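Local coordinates for protein metallophosphoesterase (Clostridium thermocellum, PDB 4J6O) that probably hydrolyses phosphate esters, including RNA 2',3' phosphate ends in bacterial Pnkp-Hen1 RNA repair, using bound manganese, at residues K99-L104 with E132-I137; L63-D68 with P93-V98; L3-K8 with H143-D148; G149-A154 with L203-H208. All blocks are in the same frame, centred on the assembly; numbering follows the deposited sequence. Where two conformers were deposited one is given.

Interaction 1. Residues K99-L104 with E132-I137; sequences KLLRKL and EVKAFI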
loop_
_atom_site.group_PDB
_atom_site.type_symbol
_atom_site.label_atom_id
_atom_site.label_comp_id
_atom_site.label_asym_id
_atom_site.label_seq_id
_atom_site.Cartn_x
_atom_site.Cartn_y
_atom_site.Cartn_z
ATOM N N LYS A 99 -0.812 4.228 11.505
ATOM C CA LYS A 99 -1.152 5.369 12.359
ATOM C C LYS A 99 -2.659 5.376 12.630
ATOM O O LYS A 99 -3.101 5.706 13.733
ATOM C CB LYS A 99 -0.739 6.670 11.700
ATOM C CG LYS A 99 -1.281 7.917 12.399
ATOM C CD LYS A 99 -0.469 9.142 11.986
ATOM C CE LYS A 99 -1.080 10.409 12.540
ATOM N NZ LYS A 99 -0.561 11.604 11.824
ATOM N N LEU A 100 -3.467 5.008 11.632
ATOM C CA LEU A 100 -4.903 4.953 11.850
ATOM C C LEU A 100 -5.224 3.919 12.893
ATOM O O LEU A 100 -6.093 4.158 13.751
ATOM C CB LEU A 100 -5.664 4.599 10.563
ATOM C CG LEU A 100 -7.166 4.293 10.744
ATOM C CD1 LEU A 100 -7.990 5.481 11.229
ATOM C CD2 LEU A 100 -7.741 3.718 9.418
ATOM N N LEU A 101 -4.556 2.763 12.803
ATOM C CA LEU A 101 -4.760 1.700 13.818
ATOM C C LEU A 101 -4.446 2.196 15.231
ATOM O O LEU A 101 -5.230 1.947 16.172
ATOM C CB LEU A 101 -3.962 0.436 13.480
ATOM C CG LEU A 101 -3.978 -0.673 14.542
ATOM C CD1 LEU A 101 -5.374 -1.095 14.814
ATOM C CD2 LEU A 101 -3.165 -1.849 14.098
ATOM N N ARG A 102 -3.356 2.950 15.382
ATOM C CA ARG A 102 -3.003 3.499 16.707
ATOM C C ARG A 102 -4.085 4.454 17.186
ATOM O O ARG A 102 -4.414 4.458 18.358
ATOM C CB ARG A 102 -1.663 4.217 16.638
ATOM C CG ARG A 102 -0.548 3.231 16.485
ATOM C CD ARG A 102 0.782 3.860 16.172
ATOM N NE ARG A 102 1.759 2.795 15.976
ATOM C CZ ARG A 102 2.871 2.914 15.267
ATOM N NH1 ARG A 102 3.152 4.069 14.672
ATOM N NH2 ARG A 102 3.693 1.874 15.153
ATOM N N LYS A 103 -4.658 5.244 16.280
ATOM C CA LYS A 103 -5.688 6.206 16.668
ATOM C C LYS A 103 -6.970 5.457 17.075
ATOM O O LYS A 103 -7.561 5.724 18.120
ATOM C CB LYS A 103 -5.941 7.198 15.517
ATOM C CG LYS A 103 -7.141 8.127 15.693
ATOM C CD LYS A 103 -6.968 9.073 16.897
ATOM C CE LYS A 103 -8.185 9.956 17.050
ATOM N NZ LYS A 103 -8.031 10.890 18.200
ATOM N N LEU A 104 -7.387 4.476 16.273
ATOM C CA LEU A 104 -8.567 3.705 16.645
ATOM C C LEU A 104 -8.343 2.926 17.954
ATOM O O LEU A 104 -9.300 2.632 18.653
ATOM C CB LEU A 104 -8.992 2.738 15.520
ATOM C CG LEU A 104 -9.335 3.425 14.189
ATOM C CD1 LEU A 104 -9.504 2.389 13.075
ATOM C CD2 LEU A 104 -10.582 4.286 14.313
ATOM N N GLU A 132 -13.607 -4.546 12.586
ATOM C CA GLU A 132 -13.063 -5.326 11.478
ATOM C C GLU A 132 -11.821 -4.652 10.871
ATOM O O GLU A 132 -10.869 -5.325 10.458
ATOM C CB GLU A 132 -14.137 -5.540 10.419
ATOM C CG GLU A 132 -14.089 -6.900 9.803
ATOM C CD GLU A 132 -14.891 -6.985 8.534
ATOM O OE1 GLU A 132 -15.719 -6.072 8.292
ATOM O OE2 GLU A 132 -14.678 -7.958 7.776
ATOM N N VAL A 133 -11.840 -3.321 10.826
ATOM C CA VAL A 133 -10.742 -2.548 10.221
ATOM C C VAL A 133 -9.509 -2.670 11.124
ATOM O O VAL A 133 -8.402 -2.876 10.664
ATOM C CB VAL A 133 -11.154 -1.064 10.010
ATOM C CG1 VAL A 133 -9.944 -0.185 9.719
ATOM C CG2 VAL A 133 -12.214 -0.941 8.877
ATOM N N LYS A 134 -9.739 -2.580 12.429
ATOM C CA LYS A 134 -8.663 -2.704 13.419
ATOM C C LYS A 134 -8.008 -4.059 13.348
ATOM O O LYS A 134 -6.781 -4.170 13.341
ATOM C CB LYS A 134 -9.210 -2.455 14.833
ATOM C CG LYS A 134 -9.692 -1.010 15.016
ATOM C CD LYS A 134 -10.346 -0.778 16.410
ATOM C CE LYS A 134 -9.349 -0.759 17.557
ATOM N NZ LYS A 134 -10.080 -0.715 18.879
ATOM N N ALA A 135 -8.828 -5.099 13.247
ATOM C CA ALA A 135 -8.316 -6.456 13.173
ATOM C C ALA A 135 -7.541 -6.647 11.874
ATOM O O ALA A 135 -6.487 -7.271 11.854
ATOM C CB ALA A 135 -9.452 -7.449 13.264
ATOM N N PHE A 136 -8.064 -6.074 10.795
ATOM C CA PHE A 136 -7.402 -6.169 9.521
ATOM C C PHE A 136 -6.031 -5.505 9.534
ATOM O O PHE A 136 -5.066 -6.072 9.039
ATOM C CB PHE A 136 -8.247 -5.528 8.433
ATOM C CG PHE A 136 -7.554 -5.436 7.125
ATOM C CD1 PHE A 136 -7.330 -6.586 6.390
ATOM C CD2 PHE A 136 -7.200 -4.204 6.580
ATOM C CE1 PHE A 136 -6.729 -6.530 5.156
ATOM C CE2 PHE A 136 -6.588 -4.143 5.348
ATOM C CZ PHE A 136 -6.341 -5.297 4.646
ATOM N N ILE A 137 -5.937 -4.304 10.085
ATOM C CA ILE A 137 -4.696 -3.598 9.989
ATOM C C ILE A 137 -3.689 -4.213 10.918
ATOM O O ILE A 137 -2.494 -4.239 10.642
ATOM C CB ILE A 137 -4.884 -2.101 10.286
ATOM C CG1 ILE A 137 -5.752 -1.469 9.191
ATOM C CG2 ILE A 137 -3.580 -1.393 10.317
ATOM C CD1 ILE A 137 -6.002 0.006 9.466
#
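Segments 99-104 and 132-137, parts of helices 95-104 and 127-138, pack with their axes 9.7 Å apart at the closest point and their N-to-C directions 133° apart, obliquely antiparallel, with Leu101 and Lys134 the nearest residues along the backbones. Leu101 makes the broadest contact with the facing helix. Its CG is anti to the backbone N (chi1 174°), which carries both methyls across to the facing helix. CD1 of Leu101 comes to 3.7 Å from the carbonyl O of Lys134, close to the backbone of that residue and to its CB, while CD2 turns to the branch methyl of Ile137. Ile137 slides past Leu101 in the opposite direction, and its CG2 reaches Leu101 CB at 3.7 Å. The other arm of Ile137 ends in CD1, 4.1 Å from Leu100 CD2, where the two side chains cross at about a right angle. One turn on, Leu104 sends CD1 to 4.3 Å from Val133 CG1 and lays CB against the aliphatic part of Lys134, with 3.8 Å between Leu104 CB and Lys134 CG. The lysine chain bends at chi3 (72°), bringing Lys134 NZ up to the C-terminal end of the first helix, where it gives a weak hydrogen bond of 3.4 Å to Leu104 O at the edge of a mainly apolar contact. Helix 115-122 covers Leu100 through Leu115, Thr118 and Leu119, and helix 73-86 lies against Val133 and Phe136, so the pair belongs to a larger cluster of helices.

Interaction 2. Residues L63-D68 with P93-V98; sequences LGDLVD and PGNHDV. With MN (manganese (II) ion), chain J.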
loop_
_atom_site.group_PDB
_atom_site.type_symbol
_atom_site.label_atom_id
_atom_site.label_comp_id
_atom_site.label_asym_id
_atom_site.label_seq_id
_atom_site.Cartn_x
_atom_site.Cartn_y
_atom_site.Cartn_z
ATOM N N LEU A 63 0.165 -2.285 -1.691
ATOM C CA LEU A 63 1.368 -1.754 -1.026
ATOM C C LEU A 63 1.013 -0.887 0.169
ATOM O O LEU A 63 1.913 -0.319 0.843
ATOM C CB LEU A 63 2.247 -1.016 -2.003
ATOM C CG LEU A 63 2.811 -1.861 -3.133
ATOM C CD1 LEU A 63 3.741 -0.979 -3.986
ATOM C CD2 LEU A 63 3.609 -3.017 -2.536
ATOM N N GLY A 64 -0.265 -0.846 0.469
ATOM C CA GLY A 64 -0.763 -0.152 1.647
ATOM C C GLY A 64 -1.028 1.323 1.407
ATOM O O GLY A 64 -1.096 1.786 0.246
ATOM N N ASP A 65 -1.176 2.076 2.480
ATOM C CA ASP A 65 -1.656 3.484 2.450
ATOM C C ASP A 65 -3.013 3.515 1.741
ATOM O O ASP A 65 -3.237 4.223 0.752
ATOM C CB ASP A 65 -0.650 4.425 1.810
ATOM C CG ASP A 65 0.256 5.114 2.875
ATOM O OD1 ASP A 65 0.198 4.661 4.026
ATOM O OD2 ASP A 65 1.003 6.050 2.561
ATOM N N LEU A 66 -3.913 2.672 2.252
ATOM C CA LEU A 66 -5.329 2.582 1.785
ATOM C C LEU A 66 -6.154 3.766 2.247
ATOM O O LEU A 66 -7.105 4.170 1.558
ATOM C CB LEU A 66 -5.965 1.286 2.356
ATOM C CG LEU A 66 -5.200 0.007 2.120
ATOM C CD1 LEU A 66 -6.045 -1.121 2.783
ATOM C CD2 LEU A 66 -4.986 -0.266 0.631
ATOM N N VAL A 67 -5.772 4.337 3.405
ATOM C CA VAL A 67 -6.596 5.343 4.046
ATOM C C VAL A 67 -5.990 6.730 3.948
ATOM O O VAL A 67 -4.888 6.885 3.454
ATOM C CB VAL A 67 -6.815 4.955 5.540
ATOM C CG1 VAL A 67 -7.412 3.523 5.652
ATOM C CG2 VAL A 67 -5.493 4.983 6.301
ATOM N N ASP A 68 -6.783 7.738 4.341
ATOM C CA ASP A 68 -6.411 9.165 4.360
ATOM C C ASP A 68 -6.553 9.854 3.021
ATOM O O ASP A 68 -6.390 9.218 1.971
ATOM C CB ASP A 68 -4.997 9.363 4.917
ATOM C CG ASP A 68 -4.912 9.045 6.431
ATOM O OD1 ASP A 68 -5.924 8.634 7.029
ATOM O OD2 ASP A 68 -3.805 9.171 6.975
ATOM N N PRO A 93 1.349 -3.082 5.064
ATOM C CA PRO A 93 0.873 -1.845 5.643
ATOM C C PRO A 93 1.675 -0.614 5.227
ATOM O O PRO A 93 2.878 -0.658 5.101
ATOM C CB PRO A 93 1.060 -2.113 7.157
ATOM C CG PRO A 93 2.326 -2.920 7.207
ATOM C CD PRO A 93 2.151 -3.886 5.996
ATOM N N GLY A 94 0.951 0.508 5.056
ATOM C CA GLY A 94 1.597 1.798 4.907
ATOM C C GLY A 94 1.605 2.529 6.253
ATOM O O GLY A 94 0.865 2.148 7.196
ATOM N N ASN A 95 2.383 3.608 6.325
ATOM C CA ASN A 95 2.462 4.405 7.523
ATOM C C ASN A 95 1.090 4.958 7.938
ATOM O O ASN A 95 0.763 5.073 9.145
ATOM C CB ASN A 95 3.533 5.523 7.348
ATOM C CG ASN A 95 3.407 6.344 6.006
ATOM O OD1 ASN A 95 3.136 5.842 4.863
ATOM N ND2 ASN A 95 3.653 7.642 6.164
ATOM N N HIS A 96 0.293 5.361 6.947
ATOM C CA HIS A 96 -0.996 5.937 7.273
ATOM C C HIS A 96 -1.907 4.895 7.877
ATOM O O HIS A 96 -2.735 5.239 8.747
ATOM C CB HIS A 96 -1.648 6.540 5.992
ATOM C CG HIS A 96 -0.972 7.791 5.518
ATOM N ND1 HIS A 96 -1.535 9.036 5.660
ATOM C CD2 HIS A 96 0.230 7.983 4.905
ATOM C CE1 HIS A 96 -0.708 9.947 5.179
ATOM N NE2 HIS A 96 0.374 9.337 4.725
ATOM N N ASP A 97 -1.822 3.668 7.388
ATOM C CA ASP A 97 -2.697 2.604 7.902
ATOM C C ASP A 97 -2.405 2.323 9.383
ATOM O O ASP A 97 -3.334 2.213 10.212
ATOM C CB ASP A 97 -2.489 1.309 7.098
ATOM C CG ASP A 97 -2.645 1.540 5.551
ATOM O OD1 ASP A 97 -3.551 2.264 5.126
ATOM O OD2 ASP A 97 -1.829 0.963 4.827
ATOM N N VAL A 98 -1.135 2.161 9.687
ATOM C CA VAL A 98 -0.678 1.844 11.063
ATOM C C VAL A 98 -0.981 2.999 11.997
ATOM O O VAL A 98 -1.358 2.801 13.166
ATOM C CB VAL A 98 0.829 1.482 11.062
ATOM C CG1 VAL A 98 1.433 1.449 12.485
ATOM C CG2 VAL A 98 0.998 0.135 10.385
HETATM MN MN MN J . 1.125 7.350 0.846
HETATM O O HOH W 1 -3.057 8.205 9.373
HETATM O O HOH W 2 1.451 8.656 -1.029
#
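Leu63 leaves strand 59-62 with its side chain turned from the second segment, and Gly64 follows at a positive phi of 87°, with no room for a CB beside Gly94 N or the carbonyl O of Leu63. Asp65 OD2 binds the manganese at 2.2 Å, while Asp65 OD1 accepts the backbone N-H of His96 at 3.0 Å on its syn lone pair, a bond from the first turn of helix 95-104 that helps to fix the carboxylate's rotation. Asp65 N gives its N-H to Asp97 OD2 at 2.7 Å. That oxygen also receives Gly94 N, both donors lying above the carboxylate plane, so two bonds grip it. Leu66 N meets the other oxygen, Asp97 OD1, at 2.9 Å on the syn lone pair, and Val67 N adds a weak bond to the same atom. Asp97 thus gathers the turn of the first segment as a second-shell residue behind the metal ligand. Val67 CG2 packs near His96 O. Asp68 OD2 accepts a hydrogen bond from His96 ND1 at 2.6 Å, in the ring plane and nearly straight (164°), using the anti lone pair, with the carboxylate turned 80° from the ring. Asp68 OD1 is held by Thr118, and a water joins Asp68 OD2 to His96 O. The short bond is consistent with a proton on ND1 and may stabilise positive charge on the ring, whose NE2 is hydrogen-bonded to a citrate probably from the crystallisation liquor. Asp19 and His21 share the metal with Asp65, and the GDxxD and GNHD motifs of these loops are signatures of calcineurin-like phosphoesterases.

Interaction 3. Residues L3-K8 with H143-D148; sequences LWNNKK and HYVLDD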
loop_
_atom_site.group_PDB
_atom_site.type_symbol
_atom_site.label_atom_id
_atom_site.label_comp_id
_atom_site.label_asym_id
_atom_site.label_seq_id
_atom_site.Cartn_x
_atom_site.Cartn_y
_atom_site.Cartn_z
ATOM N N LEU A 3 8.869 -17.081 9.542
ATOM C CA LEU A 3 8.277 -15.754 9.708
ATOM C C LEU A 3 7.079 -15.571 8.833
ATOM O O LEU A 3 6.836 -16.345 7.903
ATOM C CB LEU A 3 9.274 -14.635 9.450
ATOM C CG LEU A 3 10.432 -14.558 10.439
ATOM C CD1 LEU A 3 11.370 -13.616 9.829
ATOM C CD2 LEU A 3 10.024 -14.099 11.849
ATOM N N TRP A 4 6.334 -14.521 9.146
ATOM C CA TRP A 4 5.097 -14.257 8.455
ATOM C C TRP A 4 5.459 -13.733 7.098
ATOM O O TRP A 4 4.678 -13.839 6.131
ATOM C CB TRP A 4 4.283 -13.238 9.234
ATOM C CG TRP A 4 3.270 -13.877 10.092
ATOM C CD1 TRP A 4 2.935 -15.212 10.112
ATOM C CD2 TRP A 4 2.442 -13.241 11.078
ATOM N NE1 TRP A 4 1.951 -15.432 11.044
ATOM C CE2 TRP A 4 1.629 -14.236 11.645
ATOM C CE3 TRP A 4 2.326 -11.928 11.554
ATOM C CZ2 TRP A 4 0.695 -13.949 12.640
ATOM C CZ3 TRP A 4 1.400 -11.652 12.531
ATOM C CH2 TRP A 4 0.596 -12.659 13.063
ATOM N N ASN A 5 6.668 -13.213 6.975
ATOM C CA ASN A 5 7.000 -12.583 5.706
ATOM C C ASN A 5 7.337 -13.577 4.585
ATOM O O ASN A 5 7.387 -13.225 3.411
ATOM C CB ASN A 5 8.065 -11.507 5.879
ATOM C CG ASN A 5 9.337 -12.053 6.429
ATOM O OD1 ASN A 5 9.982 -12.894 5.791
ATOM N ND2 ASN A 5 9.714 -11.598 7.628
ATOM N N ASN A 6 7.509 -14.842 4.928
ATOM C CA ASN A 6 7.873 -15.816 3.920
ATOM C C ASN A 6 6.672 -16.335 3.088
ATOM O O ASN A 6 5.838 -17.083 3.569
ATOM C CB ASN A 6 8.620 -16.954 4.609
ATOM C CG ASN A 6 9.287 -17.867 3.636
ATOM O OD1 ASN A 6 8.785 -18.064 2.535
ATOM N ND2 ASN A 6 10.423 -18.439 4.023
ATOM N N LYS A 7 6.581 -15.917 1.830
ATOM C CA LYS A 7 5.520 -16.403 0.940
ATOM C C LYS A 7 6.177 -16.887 -0.331
ATOM O O LYS A 7 5.659 -16.662 -1.430
ATOM C CB LYS A 7 4.542 -15.285 0.592
ATOM C CG LYS A 7 3.629 -14.875 1.733
ATOM C CD LYS A 7 2.483 -15.867 1.923
ATOM C CE LYS A 7 1.288 -15.179 2.586
ATOM N NZ LYS A 7 0.204 -16.158 2.852
ATOM N N LYS A 8 7.348 -17.486 -0.181
ATOM C CA LYS A 8 8.122 -17.952 -1.318
ATOM C C LYS A 8 7.392 -18.992 -2.173
ATOM O O LYS A 8 7.713 -19.163 -3.359
ATOM C CB LYS A 8 9.476 -18.445 -0.861
ATOM C CG LYS A 8 10.385 -17.328 -0.387
ATOM C CD LYS A 8 11.725 -17.929 0.027
ATOM C CE LYS A 8 12.670 -16.888 0.560
ATOM N NZ LYS A 8 13.923 -17.534 1.065
ATOM N N HIS A 143 6.280 -6.971 5.268
ATOM C CA HIS A 143 6.609 -7.141 3.848
ATOM C C HIS A 143 6.469 -8.603 3.533
ATOM O O HIS A 143 6.327 -9.422 4.413
ATOM C CB HIS A 143 8.039 -6.690 3.551
ATOM C CG HIS A 143 9.109 -7.530 4.218
ATOM N ND1 HIS A 143 9.334 -7.525 5.589
ATOM C CD2 HIS A 143 10.030 -8.374 3.684
ATOM C CE1 HIS A 143 10.371 -8.306 5.856
ATOM N NE2 HIS A 143 10.799 -8.854 4.732
ATOM N N TYR A 144 6.476 -8.923 2.241
ATOM C CA TYR A 144 6.438 -10.324 1.863
ATOM C C TYR A 144 7.588 -10.610 0.930
ATOM O O TYR A 144 7.925 -9.786 0.092
ATOM C CB TYR A 144 5.144 -10.675 1.150
ATOM C CG TYR A 144 3.933 -10.736 2.021
ATOM C CD1 TYR A 144 3.795 -11.739 2.968
ATOM C CD2 TYR A 144 2.918 -9.814 1.901
ATOM C CE1 TYR A 144 2.664 -11.828 3.756
ATOM C CE2 TYR A 144 1.773 -9.891 2.676
ATOM C CZ TYR A 144 1.645 -10.929 3.605
ATOM O OH TYR A 144 0.536 -11.040 4.425
ATOM N N VAL A 145 8.244 -11.745 1.153
ATOM C CA VAL A 145 9.185 -12.293 0.172
ATOM C C VAL A 145 8.428 -13.371 -0.582
ATOM O O VAL A 145 7.990 -14.383 0.004
ATOM C CB VAL A 145 10.453 -12.879 0.870
ATOM C CG1 VAL A 145 11.471 -13.303 -0.160
ATOM C CG2 VAL A 145 11.073 -11.803 1.833
ATOM N N LEU A 146 8.314 -13.195 -1.894
ATOM C CA LEU A 146 7.469 -14.071 -2.684
ATOM C C LEU A 146 8.264 -14.763 -3.790
ATOM O O LEU A 146 9.409 -14.383 -4.074
ATOM C CB LEU A 146 6.401 -13.214 -3.363
ATOM C CG LEU A 146 5.500 -12.479 -2.386
ATOM C CD1 LEU A 146 5.396 -11.003 -2.789
ATOM C CD2 LEU A 146 4.135 -13.039 -2.561
ATOM N N ASP A 147 7.641 -15.797 -4.376
ATOM C CA ASP A 147 8.111 -16.412 -5.625
ATOM C C ASP A 147 9.584 -16.782 -5.564
ATOM O O ASP A 147 10.425 -16.221 -6.291
ATOM C CB ASP A 147 7.864 -15.477 -6.811
ATOM C CG ASP A 147 8.120 -16.178 -8.133
ATOM O OD1 ASP A 147 7.969 -17.433 -8.157
ATOM O OD2 ASP A 147 8.493 -15.489 -9.102
ATOM N N ASP A 148 9.872 -17.718 -4.662
ATOM C CA ASP A 148 11.221 -18.248 -4.480
ATOM C C ASP A 148 12.242 -17.173 -4.194
ATOM O O ASP A 148 13.403 -17.313 -4.570
ATOM C CB ASP A 148 11.665 -19.068 -5.711
ATOM C CG ASP A 148 10.855 -20.320 -5.891
ATOM O OD1 ASP A 148 10.492 -20.927 -4.876
ATOM O OD2 ASP A 148 10.576 -20.709 -7.037
#
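Val145 N is held by one nearly straight bond (165°), 2.8 Å to Asn5 O; Val145 O in turn accepts one bond, from Lys7 N at 2.8 Å. The two bonds straddle Asn6, which pairs with Val145 in a parallel bridge. Further along, Asp148 N reaches Lys8 O at 2.9 Å, on a lone pair of that carbonyl. Inside the first segment Asn6 OD1 accepts Lys8 N, an Asx turn that bends the chain just past the bridge. Residues 6-7 are thereby added as a short edge strand to the mixed sheet that holds 143-146, outside it on the side away from strand 151-154. Asn5 and His143 lie side by side, both with CG in the crowded position between the backbone N and the carbonyl carbon. The Asn5 amide stacks on the imidazole with the planes 20° apart, and Asn5 CB sits over the ring face, 4.0 Å from the His143 ring centroid, in a CH-pi contact. His143 NE2 is held by Gly164 N, which should steady the ring. On the face of the sheet where Leu146 lies, Lys7 bends at chi2 (-78°) so that its CG lies 3.4 Å from Tyr144 CD1, the two side chains pointing the same way. Lys8 extends alongside Val145, its CE 3.8 Å from Val145 CG1. Tyr144 and Lys7 both pack against Leu90 of strand 89-91.

Interaction 4. Residues G149-A154 with L203-H208; sequences GKLVVA and LVVYGH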
loop_
_atom_site.group_PDB
_atom_site.type_symbol
_atom_site.label_atom_id
_atom_site.label_comp_id
_atom_site.label_asym_id
_atom_site.label_seq_id
_atom_site.Cartn_x
_atom_site.Cartn_y
_atom_site.Cartn_z
ATOM N N GLY A 149 11.809 -16.079 -3.551
ATOM C CA GLY A 149 12.713 -14.975 -3.263
ATOM C C GLY A 149 13.007 -14.055 -4.438
ATOM O O GLY A 149 13.909 -13.231 -4.373
ATOM N N LYS A 150 12.226 -14.137 -5.509
ATOM C CA LYS A 150 12.487 -13.299 -6.653
ATOM C C LYS A 150 11.779 -11.942 -6.569
ATOM O O LYS A 150 12.087 -11.010 -7.327
ATOM C CB LYS A 150 12.013 -14.011 -7.938
ATOM C CG LYS A 150 12.909 -15.155 -8.289
ATOM C CD LYS A 150 12.211 -16.050 -9.323
ATOM C CE LYS A 150 13.028 -17.331 -9.593
ATOM N NZ LYS A 150 12.182 -18.348 -10.386
ATOM N N LEU A 151 10.854 -11.812 -5.617
ATOM C CA LEU A 151 10.064 -10.602 -5.525
ATOM C C LEU A 151 9.901 -10.260 -4.067
ATOM O O LEU A 151 9.618 -11.154 -3.266
ATOM C CB LEU A 151 8.702 -10.850 -6.174
ATOM C CG LEU A 151 7.598 -9.757 -6.019
ATOM C CD1 LEU A 151 7.996 -8.444 -6.687
ATOM C CD2 LEU A 151 6.184 -10.303 -6.465
ATOM N N VAL A 152 10.061 -8.985 -3.736
ATOM C CA VAL A 152 9.738 -8.489 -2.366
ATOM C C VAL A 152 8.784 -7.324 -2.551
ATOM O O VAL A 152 9.023 -6.453 -3.385
ATOM C CB VAL A 152 11.019 -8.047 -1.673
ATOM C CG1 VAL A 152 10.711 -7.317 -0.349
ATOM C CG2 VAL A 152 11.941 -9.293 -1.353
ATOM N N VAL A 153 7.744 -7.269 -1.728
ATOM C CA VAL A 153 6.851 -6.096 -1.709
ATOM C C VAL A 153 6.859 -5.539 -0.299
ATOM O O VAL A 153 6.826 -6.280 0.687
ATOM C CB VAL A 153 5.400 -6.381 -2.178
ATOM C CG1 VAL A 153 5.368 -6.694 -3.720
ATOM C CG2 VAL A 153 4.695 -7.470 -1.355
ATOM N N ALA A 154 6.896 -4.209 -0.221
ATOM C CA ALA A 154 6.904 -3.472 1.050
ATOM C C ALA A 154 6.481 -2.068 0.755
ATOM O O ALA A 154 6.655 -1.601 -0.395
ATOM C CB ALA A 154 8.318 -3.453 1.679
ATOM N N LEU A 203 13.614 -8.529 -6.953
ATOM C CA LEU A 203 13.035 -7.287 -7.413
ATOM C C LEU A 203 12.176 -6.726 -6.274
ATOM O O LEU A 203 11.332 -7.452 -5.745
ATOM C CB LEU A 203 12.131 -7.610 -8.587
ATOM C CG LEU A 203 11.170 -6.516 -9.058
ATOM C CD1 LEU A 203 11.934 -5.345 -9.630
ATOM C CD2 LEU A 203 10.219 -7.098 -10.127
ATOM N N VAL A 204 12.364 -5.449 -5.893
ATOM C CA VAL A 204 11.551 -4.883 -4.819
ATOM C C VAL A 204 10.594 -3.901 -5.427
ATOM O O VAL A 204 11.013 -2.913 -6.020
ATOM C CB VAL A 204 12.412 -4.112 -3.762
ATOM C CG1 VAL A 204 11.541 -3.645 -2.603
ATOM C CG2 VAL A 204 13.589 -4.998 -3.306
ATOM N N VAL A 205 9.297 -4.176 -5.270
ATOM C CA VAL A 205 8.262 -3.238 -5.756
ATOM C C VAL A 205 7.688 -2.586 -4.495
ATOM O O VAL A 205 7.269 -3.276 -3.559
ATOM C CB VAL A 205 7.200 -3.996 -6.514
ATOM C CG1 VAL A 205 6.154 -3.048 -7.075
ATOM C CG2 VAL A 205 7.838 -4.821 -7.657
ATOM N N TYR A 206 7.686 -1.261 -4.481
ATOM C CA TYR A 206 7.321 -0.520 -3.287
ATOM C C TYR A 206 6.644 0.778 -3.660
ATOM O O TYR A 206 6.491 1.059 -4.859
ATOM C CB TYR A 206 8.586 -0.306 -2.384
ATOM C CG TYR A 206 9.605 0.656 -2.971
ATOM C CD1 TYR A 206 10.451 0.285 -4.023
ATOM C CD2 TYR A 206 9.744 1.912 -2.415
ATOM C CE1 TYR A 206 11.361 1.189 -4.546
ATOM C CE2 TYR A 206 10.648 2.834 -2.918
ATOM C CZ TYR A 206 11.441 2.457 -4.000
ATOM O OH TYR A 206 12.348 3.345 -4.496
ATOM N N GLY A 207 6.199 1.549 -2.659
ATOM C CA GLY A 207 5.430 2.760 -2.936
ATOM C C GLY A 207 5.723 3.792 -1.847
ATOM O O GLY A 207 4.856 4.039 -0.981
ATOM N N HIS A 208 6.919 4.376 -1.872
ATOM C CA HIS A 208 7.299 5.257 -0.786
ATOM C C HIS A 208 6.912 6.686 -1.074
ATOM O O HIS A 208 5.736 7.008 -1.043
ATOM C CB HIS A 208 8.808 5.145 -0.457
ATOM C CG HIS A 208 9.167 5.703 0.886
ATOM N ND1 HIS A 208 8.240 6.093 1.828
ATOM C CD2 HIS A 208 10.386 5.877 1.450
ATOM C CE1 HIS A 208 8.884 6.544 2.911
ATOM N NE2 HIS A 208 10.174 6.411 2.701
#
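Four backbone hydrogen bonds join strands 151-154 and 203-206 in parallel, alternating in direction. Leu203 N starts the series with a 2.9 Å bond to Lys150 O, meeting the carbonyl from above its plane. Val152 then uses both its N-H and its carbonyl toward the partner strand: Val152 N goes to Leu203 O at 2.8 Å, nearly straight (167°), and Val152 O takes Val205 N at 3.0 Å, almost along the C=O axis (173°). The last, from Ala154 N to Val205 O, is weak at 3.5 Å. Beyond it Ala154 O, buried with no hydrogen-bond partner in the model, has Tyr206 CB 3.1 Å away. Between the bonds, CA-H groups of Leu151, Val153 and Val204 also meet carbonyl oxygens of the opposite strand. Side chains alternate across the sheet. On the face of Leu151, Val153, Leu203 and Val205, Leu151 has CG anti to the backbone N (chi1 171°) and crosses obliquely to Val205, its CD1 3.8 Å from Val205 CG2. Val152 and Val204 lie on the other face, with Val152 CB 4.3 Å from Val204 CG2. On the side of strand 143-146, Lys150 and Leu151 both face Leu146, a classic beta bulge. Strands 143-146 and 220-222 flank the pair within the mixed sheet, and its leucine-bearing face packs on Phe14 and Ile16 of strand 14-17 and on Tyr236 and Tyr238 of strand 232-238, joining the two sheets.

From the N terminus, residues 3-8 pair with strand 143-146, so interaction 3 closes the longest loop, and interactions 1 and 2 nest inside it. Interaction 2 closes first, bringing 93-98 back to 63-68 beside the metal; interaction 1 then opens on the same helix, 95-104, and closes at 132-137. The two touch where Leu100 meets Val67 and Ile137 meets Asp97. After interaction 3 closes, the chain turns directly into strand 151-154, and interaction 4 closes with 203-208. Interactions 3 and 4 share one sheet through neighbouring strands 143-146 and 151-154. Leu63 links interaction 2 to interaction 4, packing against Val153 and Tyr206, while interaction 1 lies among the helices.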